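Local coordinates for acyl-CoA thioesterase (Alicyclobacillus acidocaldarius subsp. acidocaldarius, PDB 3RQB), which is a double hotdog protein that probably hydrolyses acyl-coenzyme A thioesters, although its true substrate is not established, at residues Ala11-Ala15 against Lys30-Tyr34; Thr47-Ala52 against Phe94-Met98; Leu63-Phe69 against Val209-Phe215; Pro132-Phe138 against Tyr150-Ile155; Ala166-Met172 against Thr191-Arg195. All coordinates share one frame; numbering follows the deposited sequence.

Interaction 1: Ala11-Ala15 against Lys30-Tyr34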
# COMPACT_ATOMS: atom_id res chain seq x y z
N ALA B 11 7.59 11.41 -24.51
CA ALA B 11 8.62 10.68 -23.79
C ALA B 11 8.04 9.56 -22.95
O ALA B 11 8.49 8.42 -23.02
CB ALA B 11 9.40 11.62 -22.89
N PHE B 12 7.02 9.89 -22.17
CA PHE B 12 6.34 8.93 -21.33
C PHE B 12 5.91 7.69 -22.12
O PHE B 12 6.23 6.56 -21.74
CB PHE B 12 5.12 9.57 -20.68
CG PHE B 12 4.35 8.64 -19.79
CD1 PHE B 12 3.43 7.75 -20.32
CD2 PHE B 12 4.55 8.65 -18.42
CE1 PHE B 12 2.72 6.89 -19.50
CE2 PHE B 12 3.84 7.79 -17.60
CZ PHE B 12 2.93 6.91 -18.14
N ASP B 13 5.17 7.91 -23.20
CA ASP B 13 4.73 6.80 -24.04
C ASP B 13 5.94 6.08 -24.63
O ASP B 13 5.88 4.90 -25.00
CB ASP B 13 3.81 7.31 -25.14
CG ASP B 13 2.57 7.97 -24.59
OD1 ASP B 13 2.04 7.45 -23.58
OD2 ASP B 13 2.12 8.99 -25.13
N ASP B 14 7.05 6.81 -24.71
CA ASP B 14 8.28 6.26 -25.24
C ASP B 14 8.93 5.33 -24.21
O ASP B 14 9.35 4.24 -24.54
CB ASP B 14 9.22 7.40 -25.63
CG ASP B 14 10.12 7.04 -26.79
OD1 ASP B 14 11.34 6.86 -26.56
OD2 ASP B 14 9.60 6.93 -27.93
N ALA B 15 8.98 5.77 -22.96
CA ALA B 15 9.57 4.96 -21.90
C ALA B 15 8.75 3.71 -21.60
O ALA B 15 9.30 2.64 -21.33
CB ALA B 15 9.71 5.77 -20.64
N LYS B 30 14.69 3.58 -20.09
CA LYS B 30 15.15 4.79 -20.74
C LYS B 30 16.16 5.49 -19.83
O LYS B 30 15.96 5.57 -18.62
CB LYS B 30 13.97 5.73 -21.02
CG LYS B 30 13.59 5.87 -22.48
CD LYS B 30 12.52 6.96 -22.61
CE LYS B 30 12.71 7.81 -23.86
NZ LYS B 30 12.36 9.24 -23.61
N ALA B 31 17.25 5.98 -20.40
CA ALA B 31 18.25 6.66 -19.59
C ALA B 31 17.79 8.07 -19.24
O ALA B 31 18.29 8.68 -18.29
CB ALA B 31 19.57 6.70 -20.32
N GLU B 32 16.84 8.59 -20.02
CA GLU B 32 16.31 9.94 -19.81
C GLU B 32 15.41 10.03 -18.56
O GLU B 32 15.17 11.12 -18.03
CB GLU B 32 15.59 10.46 -21.06
CG GLU B 32 16.46 10.55 -22.34
CD GLU B 32 16.56 9.23 -23.10
OE1 GLU B 32 17.34 9.15 -24.09
OE2 GLU B 32 15.87 8.26 -22.73
N TYR B 33 14.91 8.89 -18.11
CA TYR B 33 14.15 8.81 -16.86
C TYR B 33 14.98 8.44 -15.63
O TYR B 33 14.45 8.17 -14.56
CB TYR B 33 12.92 7.91 -16.99
CG TYR B 33 11.68 8.65 -17.47
CD1 TYR B 33 10.80 9.23 -16.56
CD2 TYR B 33 11.41 8.78 -18.83
CE1 TYR B 33 9.66 9.91 -17.00
CE2 TYR B 33 10.28 9.45 -19.28
CZ TYR B 33 9.41 10.01 -18.36
OH TYR B 33 8.28 10.68 -18.80
N TYR B 34 16.29 8.36 -15.82
CA TYR B 34 17.16 7.98 -14.72
C TYR B 34 16.98 8.90 -13.52
O TYR B 34 16.66 10.08 -13.69
CB TYR B 34 18.62 8.00 -15.15
CG TYR B 34 19.49 7.22 -14.19
CD1 TYR B 34 19.47 5.83 -14.21
CD2 TYR B 34 20.30 7.86 -13.27
CE1 TYR B 34 20.23 5.10 -13.34
CE2 TYR B 34 21.08 7.13 -12.39
CZ TYR B 34 21.04 5.75 -12.43
OH TYR B 34 21.81 5.00 -11.58
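K30 lies against the flank of the short helix 11-15. From CB, which points toward the helix, K30 CG passes 4.2 Å from A15 CA, and K30 CD rests 3.6 Å from A15 CB. Bends at chi3 (141°) and chi4 (-143°) then turn the tip along the helix. K30 CE comes beside D14 OD1, and the two side chains cross at about a right angle. K30 NZ ends 3.9 Å from A11 CB and also 3.9 Å from D14 OD1, a long salt bridge. A second long bridge joins K30 NZ to E32 OE2 at 3.7 Å, which puts the lysine charge between two acids. Next to it the Y33 ring meets A15 CB obliquely, with Y33 CD2 3.9 Å away. Y33 OH meets F12 CA at 3.6 Å, beside F12 CB. F12 packs on helices 41-53 and 182-188, and Y33 stacks on W149. The contact fastens an N-terminal helical turn to the loop leading into helix 41-53, the central helix of the N-terminal hotdog domain.

Interaction 2: Thr47-Ala52 against Phe94-Met98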
# COMPACT_ATOMS: atom_id res chain seq x y z
N THR B 47 5.26 1.67 -16.19
CA THR B 47 5.63 0.51 -16.99
C THR B 47 5.05 -0.82 -16.48
O THR B 47 4.50 -1.59 -17.25
CB THR B 47 7.15 0.39 -17.09
OG1 THR B 47 7.65 1.49 -17.86
CG2 THR B 47 7.52 -0.91 -17.77
N MSE B 48 5.18 -1.10 -15.18
CA MSE B 48 4.61 -2.33 -14.61
C MSE B 48 3.12 -2.45 -14.88
O MSE B 48 2.60 -3.55 -15.03
CB MSE B 48 4.87 -2.42 -13.10
CG MSE B 48 6.31 -2.73 -12.73
SE MSE B 48 6.97 -4.35 -13.60
CE MSE B 48 7.03 -5.52 -12.03
N LEU B 49 2.43 -1.30 -14.93
CA LEU B 49 0.97 -1.27 -15.10
C LEU B 49 0.49 -1.48 -16.55
O LEU B 49 -0.51 -2.19 -16.79
CB LEU B 49 0.42 0.05 -14.55
CG LEU B 49 -1.09 0.26 -14.62
CD1 LEU B 49 -1.83 -0.76 -13.76
CD2 LEU B 49 -1.44 1.68 -14.19
N LYS B 50 1.19 -0.86 -17.50
CA LYS B 50 0.85 -1.01 -18.90
C LYS B 50 0.83 -2.47 -19.26
O LYS B 50 -0.05 -2.92 -19.98
CB LYS B 50 1.86 -0.29 -19.79
CG LYS B 50 1.88 1.21 -19.59
CD LYS B 50 0.48 1.80 -19.66
CE LYS B 50 -0.08 1.77 -21.08
NZ LYS B 50 -1.46 2.35 -21.12
N ALA B 51 1.79 -3.22 -18.72
CA ALA B 51 1.92 -4.64 -19.03
C ALA B 51 0.59 -5.35 -18.87
O ALA B 51 0.12 -6.00 -19.79
CB ALA B 51 2.96 -5.29 -18.13
N ALA B 52 -0.02 -5.19 -17.70
CA ALA B 52 -1.31 -5.80 -17.40
C ALA B 52 -2.40 -5.15 -18.22
O ALA B 52 -3.31 -5.83 -18.72
CB ALA B 52 -1.64 -5.69 -15.92
N PHE B 94 -3.65 -9.34 -11.16
CA PHE B 94 -2.42 -9.63 -11.92
C PHE B 94 -1.19 -9.78 -11.05
O PHE B 94 -1.06 -9.13 -10.02
CB PHE B 94 -2.14 -8.52 -12.94
CG PHE B 94 -2.97 -8.62 -14.19
CD1 PHE B 94 -4.26 -8.09 -14.22
CD2 PHE B 94 -2.47 -9.22 -15.33
CE1 PHE B 94 -5.02 -8.18 -15.37
CE2 PHE B 94 -3.23 -9.31 -16.48
CZ PHE B 94 -4.51 -8.79 -16.51
N THR B 95 -0.27 -10.64 -11.48
CA THR B 95 1.04 -10.78 -10.83
C THR B 95 2.14 -10.51 -11.86
O THR B 95 2.19 -11.15 -12.90
CB THR B 95 1.23 -12.19 -10.23
OG1 THR B 95 0.54 -12.28 -8.98
CG2 THR B 95 2.71 -12.48 -10.02
N LEU B 96 3.01 -9.56 -11.57
CA LEU B 96 4.01 -9.19 -12.57
C LEU B 96 5.44 -9.21 -12.06
O LEU B 96 5.72 -9.00 -10.87
CB LEU B 96 3.71 -7.82 -13.17
CG LEU B 96 2.25 -7.55 -13.52
CD1 LEU B 96 1.54 -6.95 -12.32
CD2 LEU B 96 2.17 -6.62 -14.71
N THR B 97 6.33 -9.48 -13.00
CA THR B 97 7.74 -9.64 -12.73
C THR B 97 8.57 -9.06 -13.87
O THR B 97 8.31 -9.35 -15.04
CB THR B 97 8.07 -11.13 -12.57
OG1 THR B 97 7.13 -11.73 -11.66
CG2 THR B 97 9.49 -11.32 -12.05
N MSE B 98 9.56 -8.24 -13.52
CA MSE B 98 10.45 -7.65 -14.51
C MSE B 98 11.87 -8.18 -14.35
O MSE B 98 12.46 -8.07 -13.28
CB MSE B 98 10.46 -6.12 -14.41
CG MSE B 98 11.49 -5.45 -15.31
SE MSE B 98 11.72 -3.55 -14.95
CE MSE B 98 9.86 -2.94 -15.23
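T47-A52 and F94-M98 show the helix-on-sheet packing of the hotdog fold, in which helix 41-53 is wrapped by a curved antiparallel sheet. The segment axes approach to 9.2 Å, at 128° between their directions. No hydrogen bond crosses; the contact is made by apolar side chains. One CH-pi interaction lies at the F94 end of the contact: A52 CB sits over one face of the F94 ring, 3.7 Å from the centroid and offset toward the rim. The ring's neighbour F112 lies on strand 103-113. Aliphatic packing follows. L96 CD2 fits against the helix backbone near M48 O and touches A51 CB at 3.8 Å and A52 CB at 4.1 Å. The remaining contacts are made by the selenomethionines M48 and M98. M48 is bent at chi2 (-54°) and chi3, bringing its CE alongside the strand, 4.2 Å from L96 CB. M98 leaves the strand with CG anti to its N, then folds back at chi3. Its CE lies 4.0 Å from T47 CG2 and 3.6 Å from M48 SE.

Interaction 3: Leu63-Phe69 against Val209-Phe215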
# COMPACT_ATOMS: atom_id res chain seq x y z
N LEU B 63 -7.55 -0.69 -10.54
CA LEU B 63 -7.98 -0.34 -9.20
C LEU B 63 -6.77 -0.01 -8.32
O LEU B 63 -6.63 1.12 -7.83
CB LEU B 63 -8.80 -1.47 -8.61
CG LEU B 63 -10.11 -1.58 -9.39
CD1 LEU B 63 -10.90 -2.84 -9.05
CD2 LEU B 63 -10.93 -0.33 -9.15
N ALA B 64 -5.91 -1.00 -8.10
CA ALA B 64 -4.76 -0.80 -7.23
C ALA B 64 -3.48 -1.31 -7.88
O ALA B 64 -3.52 -2.18 -8.75
CB ALA B 64 -5.00 -1.50 -5.90
N LEU B 65 -2.36 -0.75 -7.44
CA LEU B 65 -1.04 -1.21 -7.84
C LEU B 65 -0.05 -1.17 -6.67
O LEU B 65 0.01 -0.18 -5.94
CB LEU B 65 -0.49 -0.35 -8.98
CG LEU B 65 0.91 -0.79 -9.42
CD1 LEU B 65 0.97 -2.30 -9.69
CD2 LEU B 65 1.40 -0.01 -10.64
N THR B 66 0.70 -2.25 -6.51
CA THR B 66 1.79 -2.32 -5.56
C THR B 66 3.01 -2.78 -6.32
O THR B 66 3.00 -3.85 -6.93
CB THR B 66 1.51 -3.31 -4.41
OG1 THR B 66 0.48 -2.79 -3.56
CG2 THR B 66 2.77 -3.56 -3.60
N VAL B 67 4.05 -1.95 -6.31
CA VAL B 67 5.30 -2.28 -6.98
C VAL B 67 6.38 -2.40 -5.94
O VAL B 67 6.57 -1.50 -5.13
CB VAL B 67 5.76 -1.17 -7.95
CG1 VAL B 67 7.11 -1.52 -8.56
CG2 VAL B 67 4.73 -0.91 -9.03
N ASN B 68 7.11 -3.51 -5.98
CA ASN B 68 8.25 -3.70 -5.10
C ASN B 68 9.54 -3.69 -5.92
O ASN B 68 9.67 -4.45 -6.88
CB ASN B 68 8.10 -5.02 -4.35
CG ASN B 68 6.68 -5.24 -3.87
OD1 ASN B 68 5.99 -6.17 -4.30
ND2 ASN B 68 6.22 -4.35 -2.99
N PHE B 69 10.49 -2.82 -5.54
CA PHE B 69 11.74 -2.74 -6.28
C PHE B 69 12.79 -3.65 -5.62
O PHE B 69 13.36 -3.33 -4.56
CB PHE B 69 12.25 -1.30 -6.32
CG PHE B 69 11.22 -0.30 -6.79
CD1 PHE B 69 11.22 0.17 -8.09
CD2 PHE B 69 10.24 0.17 -5.92
CE1 PHE B 69 10.26 1.09 -8.53
CE2 PHE B 69 9.28 1.10 -6.34
CZ PHE B 69 9.29 1.56 -7.64
N VAL B 209 11.73 0.86 -1.54
CA VAL B 209 11.52 -0.58 -1.56
C VAL B 209 10.18 -0.95 -2.18
O VAL B 209 10.09 -1.89 -2.97
CB VAL B 209 11.56 -1.12 -0.13
CG1 VAL B 209 11.11 -2.58 -0.10
CG2 VAL B 209 12.96 -0.93 0.43
N THR B 210 9.14 -0.20 -1.82
CA THR B 210 7.79 -0.52 -2.26
C THR B 210 6.89 0.71 -2.37
O THR B 210 7.03 1.69 -1.63
CB THR B 210 7.14 -1.56 -1.33
OG1 THR B 210 5.83 -1.88 -1.81
CG2 THR B 210 7.04 -1.00 0.07
N PHE B 211 5.97 0.64 -3.33
CA PHE B 211 5.13 1.76 -3.68
C PHE B 211 3.73 1.22 -3.97
O PHE B 211 3.58 0.28 -4.76
CB PHE B 211 5.77 2.41 -4.91
CG PHE B 211 4.94 3.49 -5.56
CD1 PHE B 211 4.91 4.78 -5.04
CD2 PHE B 211 4.23 3.23 -6.73
CE1 PHE B 211 4.16 5.78 -5.66
CE2 PHE B 211 3.49 4.22 -7.34
CZ PHE B 211 3.45 5.50 -6.81
N THR B 212 2.72 1.77 -3.31
CA THR B 212 1.33 1.37 -3.56
C THR B 212 0.49 2.56 -4.01
O THR B 212 0.71 3.69 -3.57
CB THR B 212 0.66 0.69 -2.34
OG1 THR B 212 1.25 -0.59 -2.10
CG2 THR B 212 -0.81 0.47 -2.59
N VAL B 213 -0.45 2.31 -4.92
CA VAL B 213 -1.40 3.34 -5.35
C VAL B 213 -2.83 2.82 -5.59
O VAL B 213 -3.06 1.83 -6.29
CB VAL B 213 -0.93 4.07 -6.63
CG1 VAL B 213 -0.79 3.08 -7.77
CG2 VAL B 213 -1.90 5.17 -7.00
N TYR B 214 -3.79 3.52 -5.01
CA TYR B 214 -5.19 3.18 -5.21
C TYR B 214 -5.80 4.25 -6.10
O TYR B 214 -5.63 5.45 -5.83
CB TYR B 214 -5.91 3.18 -3.86
CG TYR B 214 -5.40 2.15 -2.87
CD1 TYR B 214 -4.56 1.12 -3.28
CD2 TYR B 214 -5.78 2.20 -1.54
CE1 TYR B 214 -4.11 0.17 -2.38
CE2 TYR B 214 -5.34 1.26 -0.63
CZ TYR B 214 -4.51 0.24 -1.05
OH TYR B 214 -4.08 -0.70 -0.15
N PHE B 215 -6.50 3.87 -7.17
CA PHE B 215 -7.17 4.90 -7.95
C PHE B 215 -8.61 5.02 -7.48
O PHE B 215 -9.45 4.23 -7.87
CB PHE B 215 -7.23 4.49 -9.43
CG PHE B 215 -5.91 4.13 -10.02
CD1 PHE B 215 -5.15 5.08 -10.69
CD2 PHE B 215 -5.43 2.83 -9.94
CE1 PHE B 215 -3.93 4.75 -11.25
CE2 PHE B 215 -4.21 2.49 -10.49
CZ PHE B 215 -3.46 3.46 -11.15
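The F69 ring turns its edge to the partner strand. V209 O and T210 N lie near its plane, and CE2 touches F211 CB at 4.0 Å. One face of this ring takes V67 CG1, from its own strand. F215, at the other end, also meets its partner edge-on: its CD2 lies against L63 O. The Y214 ring is placed obliquely to A64, with CD1 3.7 Å from A64 CB. Between these rings the strands run antiparallel in regular register. L65 with V213 and V67 with F211 are hydrogen-bonded pairs, each with two N-H to O bonds. V213 N to L65 O measures 2.7 Å and V67 N to F211 O 2.8 Å. Bonds from F215 N to L63 O and from F69 N to V209 O close the two ends. On the face that bears T66 and T212, their OG1 atoms share a hydrogen bond of 2.8 Å. On that face N68 ND2 makes a weak bond to T210 OG1, while N68 OD1 bonds T109 of the second subunit and Y214 OH bonds T262 of that subunit. L65, V67, F211 and V213 line the other face, where L65 and V67 pack on helix 41-53. Strand 103-113 flanks this pair on one side and strand 257-267 on the other, so the contact is the seam between the two hotdog domains.

Interaction 4: Pro132-Phe138 against Tyr150-Ile155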
# COMPACT_ATOMS: atom_id res chain seq x y z
N PRO B 132 -2.44 27.45 -10.01
CA PRO B 132 -1.18 27.24 -10.73
C PRO B 132 -0.70 28.56 -11.30
O PRO B 132 0.49 28.75 -11.54
CB PRO B 132 -1.59 26.30 -11.87
CG PRO B 132 -2.78 25.58 -11.35
CD PRO B 132 -3.51 26.56 -10.49
N ALA B 133 -1.65 29.46 -11.52
CA ALA B 133 -1.36 30.81 -11.98
C ALA B 133 -0.38 31.50 -11.04
O ALA B 133 0.69 31.96 -11.46
CB ALA B 133 -2.65 31.61 -12.05
N ASP B 134 -0.74 31.55 -9.76
CA ASP B 134 0.02 32.31 -8.78
C ASP B 134 1.32 31.63 -8.37
O ASP B 134 2.28 32.30 -8.02
CB ASP B 134 -0.84 32.59 -7.57
CG ASP B 134 -2.13 33.29 -7.94
OD1 ASP B 134 -2.17 33.90 -9.04
OD2 ASP B 134 -3.09 33.23 -7.15
N VAL B 135 1.33 30.30 -8.42
CA VAL B 135 2.52 29.54 -8.05
C VAL B 135 3.46 29.43 -9.24
O VAL B 135 3.05 29.02 -10.33
CB VAL B 135 2.17 28.13 -7.56
CG1 VAL B 135 3.42 27.41 -7.08
CG2 VAL B 135 1.13 28.21 -6.45
N PRO B 136 4.73 29.81 -9.03
CA PRO B 136 5.80 29.72 -10.03
C PRO B 136 6.29 28.29 -10.18
O PRO B 136 6.34 27.54 -9.21
CB PRO B 136 6.91 30.56 -9.41
CG PRO B 136 6.73 30.35 -7.95
CD PRO B 136 5.23 30.24 -7.72
N ARG B 137 6.69 27.92 -11.39
CA ARG B 137 7.27 26.61 -11.60
C ARG B 137 8.56 26.51 -10.79
O ARG B 137 9.34 27.47 -10.67
CB ARG B 137 7.55 26.35 -13.07
CG ARG B 137 8.24 25.02 -13.34
CD ARG B 137 8.59 24.82 -14.80
NE ARG B 137 8.64 23.40 -15.16
CZ ARG B 137 9.09 22.94 -16.32
NH1 ARG B 137 9.54 23.77 -17.25
NH2 ARG B 137 9.10 21.63 -16.56
N PHE B 138 8.78 25.33 -10.22
CA PHE B 138 9.94 25.10 -9.38
C PHE B 138 11.03 24.39 -10.17
O PHE B 138 10.80 23.32 -10.73
CB PHE B 138 9.52 24.26 -8.18
CG PHE B 138 10.63 23.44 -7.60
CD1 PHE B 138 11.42 23.94 -6.57
CD2 PHE B 138 10.89 22.16 -8.07
CE1 PHE B 138 12.44 23.18 -6.02
CE2 PHE B 138 11.91 21.40 -7.54
CZ PHE B 138 12.69 21.91 -6.52
N TYR B 150 8.44 16.66 -16.06
CA TYR B 150 7.31 17.13 -15.27
C TYR B 150 7.34 18.62 -15.06
O TYR B 150 8.42 19.22 -14.95
CB TYR B 150 7.22 16.38 -13.93
CG TYR B 150 7.00 14.91 -14.15
CD1 TYR B 150 5.72 14.39 -14.29
CD2 TYR B 150 8.08 14.04 -14.27
CE1 TYR B 150 5.52 13.04 -14.52
CE2 TYR B 150 7.90 12.70 -14.49
CZ TYR B 150 6.61 12.19 -14.62
OH TYR B 150 6.44 10.84 -14.85
N HIS B 151 6.16 19.21 -15.04
CA HIS B 151 6.03 20.62 -14.70
C HIS B 151 5.46 20.72 -13.29
O HIS B 151 4.28 20.48 -13.05
CB HIS B 151 5.11 21.33 -15.69
CG HIS B 151 5.03 22.81 -15.49
ND1 HIS B 151 4.22 23.39 -14.53
CD2 HIS B 151 5.66 23.83 -16.11
CE1 HIS B 151 4.36 24.70 -14.58
NE2 HIS B 151 5.23 25.00 -15.53
N VAL B 152 6.32 21.12 -12.36
CA VAL B 152 5.91 21.23 -10.97
C VAL B 152 5.95 22.67 -10.49
O VAL B 152 6.97 23.36 -10.60
CB VAL B 152 6.84 20.40 -10.06
CG1 VAL B 152 6.36 20.47 -8.62
CG2 VAL B 152 6.91 18.96 -10.55
N ARG B 153 4.82 23.14 -9.98
CA ARG B 153 4.81 24.39 -9.25
C ARG B 153 4.77 24.02 -7.76
O ARG B 153 3.78 23.47 -7.27
CB ARG B 153 3.62 25.25 -9.67
CG ARG B 153 3.09 24.91 -11.05
CD ARG B 153 2.05 25.90 -11.51
NE ARG B 153 2.67 26.98 -12.28
CZ ARG B 153 2.37 27.26 -13.54
NH1 ARG B 153 1.44 26.55 -14.18
NH2 ARG B 153 2.98 28.25 -14.16
N LEU B 154 5.86 24.29 -7.05
CA LEU B 154 5.91 23.94 -5.64
C LEU B 154 5.27 25.02 -4.78
O LEU B 154 5.54 26.21 -4.95
CB LEU B 154 7.34 23.68 -5.17
CG LEU B 154 7.38 23.26 -3.70
CD1 LEU B 154 6.85 21.85 -3.50
CD2 LEU B 154 8.78 23.38 -3.16
N ILE B 155 4.44 24.55 -3.86
CA ILE B 155 3.62 25.41 -3.02
C ILE B 155 4.24 25.54 -1.64
O ILE B 155 4.60 26.63 -1.21
CB ILE B 155 2.20 24.88 -2.91
CG1 ILE B 155 1.64 24.66 -4.33
CG2 ILE B 155 1.34 25.81 -2.08
CD1 ILE B 155 0.21 24.17 -4.38
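F138 N donates to V152 O at 2.7 Å, in an almost straight bond (177°), and this ties the loop to the strand. R137 adds a second tie. Its NH2 bonds Y150 O at 3.0 Å; the oxygen lies in the guanidinium plane, but the donor stands well above the carbonyl plane. R137 reaches there because its chain is extended from CG to NE, with CG anti to the backbone N (chi1 177°). A third bond, R153 NE to V135 O at 2.8 Å, is weak. R153 NH1 forms a salt bridge with E229, which probably balances its charge.

The R137 chain runs over the H151 ring, with R137 CG 4.0 Å from the ring centroid in a CH-pi contact. Farther out, the R137 guanidinium lies 19° from parallel to the ring, with H151 CD2 over one of its faces. The same ring points its edge, at CE1, at one face of the R153 guanidinium, and the P132 carbonyl group lies over the opposite face. Separately, P132 CB packs on R153 CD at 3.7 Å.

Farther from the bonds the packing is aliphatic. F138 CB lies alongside L154 CB at 3.8 Å, and V135 CG2 touches I155 CG1. Here a loop crosses strand 150-156, the outermost strand of the C-terminal hotdog domain within the chain, which pairs with strand 168-174 along its inner edge.

Interaction 5: Ala166-Met172 against Thr191-Arg195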
# COMPACT_ATOMS: atom_id res chain seq x y z
N ALA B 166 7.00 17.63 7.52
CA ALA B 166 7.26 16.80 6.34
C ALA B 166 6.23 16.92 5.21
O ALA B 166 6.28 16.16 4.25
CB ALA B 166 7.44 15.35 6.75
N THR B 167 5.27 17.83 5.35
CA THR B 167 4.15 17.90 4.41
C THR B 167 4.41 18.78 3.18
O THR B 167 4.79 19.94 3.31
CB THR B 167 2.85 18.39 5.12
OG1 THR B 167 2.40 17.40 6.05
CG2 THR B 167 1.77 18.68 4.10
N THR B 168 4.19 18.21 2.00
CA THR B 168 4.39 18.93 0.75
C THR B 168 3.08 19.13 -0.02
O THR B 168 2.24 18.23 -0.08
CB THR B 168 5.36 18.17 -0.19
OG1 THR B 168 6.69 18.26 0.33
CG2 THR B 168 5.34 18.76 -1.60
N TYR B 169 2.91 20.33 -0.58
CA TYR B 169 1.87 20.59 -1.58
C TYR B 169 2.53 20.99 -2.89
O TYR B 169 3.47 21.78 -2.89
CB TYR B 169 0.94 21.73 -1.16
CG TYR B 169 0.21 21.57 0.16
CD1 TYR B 169 0.09 20.33 0.78
CD2 TYR B 169 -0.36 22.68 0.78
CE1 TYR B 169 -0.59 20.21 1.99
CE2 TYR B 169 -1.04 22.57 1.99
CZ TYR B 169 -1.15 21.33 2.60
OH TYR B 169 -1.83 21.24 3.80
N GLN B 170 2.05 20.45 -4.01
CA GLN B 170 2.54 20.90 -5.30
C GLN B 170 1.53 20.78 -6.43
O GLN B 170 0.70 19.86 -6.46
CB GLN B 170 3.82 20.16 -5.67
CG GLN B 170 3.62 18.69 -6.01
CD GLN B 170 4.91 17.89 -5.89
OE1 GLN B 170 5.80 18.24 -5.11
NE2 GLN B 170 5.02 16.82 -6.68
N TRP B 171 1.60 21.72 -7.36
CA TRP B 171 0.92 21.57 -8.62
C TRP B 171 1.88 20.82 -9.51
O TRP B 171 3.08 21.10 -9.54
CB TRP B 171 0.60 22.93 -9.24
CG TRP B 171 -0.43 23.70 -8.49
CD1 TRP B 171 -0.24 24.85 -7.78
CD2 TRP B 171 -1.82 23.38 -8.38
NE1 TRP B 171 -1.43 25.26 -7.23
CE2 TRP B 171 -2.42 24.38 -7.58
CE3 TRP B 171 -2.62 22.34 -8.88
CZ2 TRP B 171 -3.78 24.37 -7.27
CZ3 TRP B 171 -3.98 22.33 -8.56
CH2 TRP B 171 -4.54 23.34 -7.76
N MSE B 172 1.35 19.84 -10.23
CA MSE B 172 2.17 19.02 -11.10
C MSE B 172 1.37 18.50 -12.29
O MSE B 172 0.17 18.22 -12.18
CB MSE B 172 2.74 17.84 -10.31
CG MSE B 172 1.65 16.88 -9.88
SE MSE B 172 2.07 15.85 -8.30
CE MSE B 172 0.32 15.05 -8.02
N THR B 191 6.48 11.65 -7.98
CA THR B 191 7.09 12.93 -8.33
C THR B 191 7.39 13.81 -7.11
O THR B 191 7.93 14.91 -7.24
CB THR B 191 6.23 13.72 -9.35
OG1 THR B 191 4.99 14.10 -8.74
CG2 THR B 191 5.94 12.88 -10.56
N PHE B 192 7.04 13.33 -5.92
CA PHE B 192 7.32 14.06 -4.69
C PHE B 192 8.76 13.96 -4.23
O PHE B 192 9.34 12.87 -4.17
CB PHE B 192 6.41 13.59 -3.56
CG PHE B 192 4.96 13.87 -3.81
CD1 PHE B 192 4.50 15.17 -3.92
CD2 PHE B 192 4.05 12.83 -3.93
CE1 PHE B 192 3.16 15.43 -4.14
CE2 PHE B 192 2.72 13.09 -4.16
CZ PHE B 192 2.27 14.39 -4.27
N VAL B 193 9.32 15.10 -3.88
CA VAL B 193 10.61 15.15 -3.22
C VAL B 193 10.55 14.22 -2.01
O VAL B 193 9.52 14.16 -1.34
CB VAL B 193 10.91 16.57 -2.77
CG1 VAL B 193 11.83 16.57 -1.56
CG2 VAL B 193 11.49 17.35 -3.92
N PRO B 194 11.64 13.49 -1.74
CA PRO B 194 11.68 12.48 -0.67
C PRO B 194 11.41 13.13 0.67
O PRO B 194 12.09 14.11 1.00
CB PRO B 194 13.13 11.99 -0.71
CG PRO B 194 13.61 12.32 -2.06
CD PRO B 194 12.95 13.61 -2.40
N ARG B 195 10.47 12.58 1.44
CA ARG B 195 10.02 13.25 2.65
C ARG B 195 11.23 13.72 3.50
O ARG B 195 11.28 14.88 3.94
CB ARG B 195 9.10 12.33 3.47
CG ARG B 195 7.76 11.99 2.81
CD ARG B 195 6.93 13.23 2.50
NE ARG B 195 7.25 13.78 1.18
CZ ARG B 195 7.17 15.06 0.84
NH1 ARG B 195 6.79 15.97 1.73
NH2 ARG B 195 7.48 15.45 -0.38
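R195 grips the single hydroxyl of T168 with both terminal nitrogens. T168 OG1 lies in the guanidinium plane, 2.7 Å from R195 NH1 and 3.0 Å from R195 NH2. R195 NH1 has a second acceptor, A166 O, at 2.6 Å and also in that plane. The grip depends on a chain folded at chi2 (-59°) and chi3 (88°), which carries the group back to the strand. The rest of the group is also held: NE bonds Q246, and NH2 makes a weak bond to V193 O. T168 OG1 is itself bonded to G157 O, so this buried hydroxyl has several partners. Farther along the strand, the Q170 amide lies obliquely against the F192 ring, its plane 41° from the ring. Q170 NE2 is 3.3 Å from F192 CD1. SE of selenomethionine M172 makes an oblique Met-aromatic contact, 4.8 Å from the F192 centroid. The contact anchors the loop between helices 182-188 and 195-200, and R195 just after the N-cap P194, on strand 168-174 of the C-terminal hotdog domain.

Overall arrangement
Interaction 3 is the seam between the two halves, with interaction 2 in the N-terminal domain and interactions 4 and 5 in the C-terminal one. Interactions 2 and 3 lie about 11 Å apart between centres; helix 41-53 of interaction 2 rests on the strands of interaction 3, where L49 CB touches L65 CD2 at 4.0 Å. Interactions 4 and 5 are neighbours, about 12 Å between centres, because strands 150-156 and 168-174 pair; R153 N lies 2.7 Å from W171 O, a probable hydrogen bond. Interaction 1 touches interaction 2 at A15 and T47, and interaction 4 where Y33 CE1 lies 4.0 Å from Y150 OH. No catalytic residue or ligand is assigned, so none of the contacts can be tied to a site.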